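Local coordinates for transcriptional regulator fur family (Xanthomonas campestris pv. campestris, PDB 7DH7), which probably represses transcription of zinc-uptake genes as a Fur-family regulator that binds zinc and DNA, at the interface of chains A and B. Numbering follows the deposited sequence. Chains: chain A/B, Transcriptional regulator fur family.

The interface of chains A and B. Residues chain A 29, 33, 111; chain B 125.
B:Arg125 reaches across the dimer and brings its guanidinium, NH1 first and steeply tilted, over one face of the guanidinium of A:Arg33, toward its rim, bringing together two like-charged side chains of a Fur-family repressor. B:Arg125 lies inside the CXXC motif of B:Cys123 and B:Cys126, ligands of the zinc site also completed by Cys163 and Cys166, and belongs to the turn between strands 120-123 and 128-131. A:Arg33 projects from helix 23-38, in the N-terminal part of the chain that forms the DNA-binding domain in this family. The contact thus links the N-terminal helix of one subunit to the zinc-binding turn of the other, and two-fold symmetry repeats it.

A:Arg33 is fully extended, with CG anti to the backbone N (chi1 179°), which carries its guanidinium straight out from the helix to the partner chain. B:Arg125 instead bends at chi2 and chi3, turning its terminal group across the end of A:Arg33. CZ of B:Arg125 stands 3.6 Å above the guanidinium plane of A:Arg33. With the two planes 58° apart, this is a tilted overlap, the NH1 end of B:Arg125 dipping toward A:Arg33. Behind it, the methylene CD of B:Arg125 lies 3.6 Å from NH2 of A:Arg33, a carbon-to-guanidinium contact.

The terminal nitrogens are modelled very close: NH1 of B:Arg125 is 2.7 Å from NH1 of A:Arg33 and 3.0 Å from its NH2. All are donors, so neither approach is a hydrogen bond, and both spacings are doubtful. A:Arg29, one turn earlier on the helix, brings its guanidinium to the in-plane edge of that of A:Arg33, and its NH2 is 4.1 Å from NH1 of B:Arg125. Three probably positive groups would probably disfavour one another unless nearby anionic groups or solvent offset them. A:Pro111 borders the cluster loosely, with CG 4.5 Å from NH2 of B:Arg125.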
loop_
_atom_site.group_PDB
_atom_site.type_symbol
_atom_site.label_atom_id
_atom_site.label_comp_id
_atom_site.label_asym_id
_atom_site.label_seq_id
_atom_site.Cartn_x
_atom_site.Cartn_y
_atom_site.Cartn_z
ATOM N N ARG A 29 -5.498 7.991 -14.110
ATOM C CA ARG A 29 -5.341 6.731 -14.836
ATOM C C ARG A 29 -4.659 5.659 -13.978
ATOM O O ARG A 29 -5.046 4.484 -14.021
ATOM C CB ARG A 29 -4.573 6.959 -16.137
ATOM C CG ARG A 29 -3.120 7.270 -15.886
ATOM C CD ARG A 29 -2.179 6.447 -16.733
ATOM N NE ARG A 29 -1.880 5.200 -16.036
ATOM C CZ ARG A 29 -0.788 4.475 -16.226
ATOM N NH1 ARG A 29 0.142 4.893 -17.072
ATOM N NH2 ARG A 29 -0.620 3.352 -15.544
ATOM N N ARG A 33 -6.396 2.227 -12.940
ATOM C CA ARG A 33 -5.703 0.977 -13.236
ATOM C C ARG A 33 -5.523 0.156 -11.966
ATOM O O ARG A 33 -5.801 -1.048 -11.941
ATOM C CB ARG A 33 -4.352 1.287 -13.898
ATOM C CG ARG A 33 -3.481 0.093 -14.247
ATOM C CD ARG A 33 -2.183 0.586 -14.910
ATOM N NE ARG A 33 -1.291 -0.494 -15.325
ATOM C CZ ARG A 33 -0.241 -0.345 -16.135
ATOM N NH1 ARG A 33 0.070 0.846 -16.647
ATOM N NH2 ARG A 33 0.495 -1.400 -16.444
ATOM N N PRO A 111 3.904 8.155 -11.161
ATOM C CA PRO A 111 4.829 8.599 -12.223
ATOM C C PRO A 111 4.548 10.028 -12.680
ATOM O O PRO A 111 3.926 10.263 -13.722
ATOM C CB PRO A 111 4.581 7.592 -13.353
ATOM C CG PRO A 111 4.074 6.356 -12.665
ATOM C CD PRO A 111 3.282 6.846 -11.480
ATOM N N ARG B 125 3.503 -2.011 -9.103
ATOM C CA ARG B 125 2.881 -2.507 -10.343
ATOM C C ARG B 125 3.005 -4.037 -10.462
ATOM O O ARG B 125 2.013 -4.649 -10.744
ATOM C CB ARG B 125 3.540 -1.778 -11.512
ATOM C CG ARG B 125 2.892 -2.057 -12.854
ATOM C CD ARG B 125 1.664 -1.209 -13.054
ATOM N NE ARG B 125 2.096 0.153 -12.876
ATOM C CZ ARG B 125 2.402 0.959 -13.874
ATOM N NH1 ARG B 125 2.299 0.531 -15.116
ATOM N NH2 ARG B 125 2.803 2.191 -13.626
#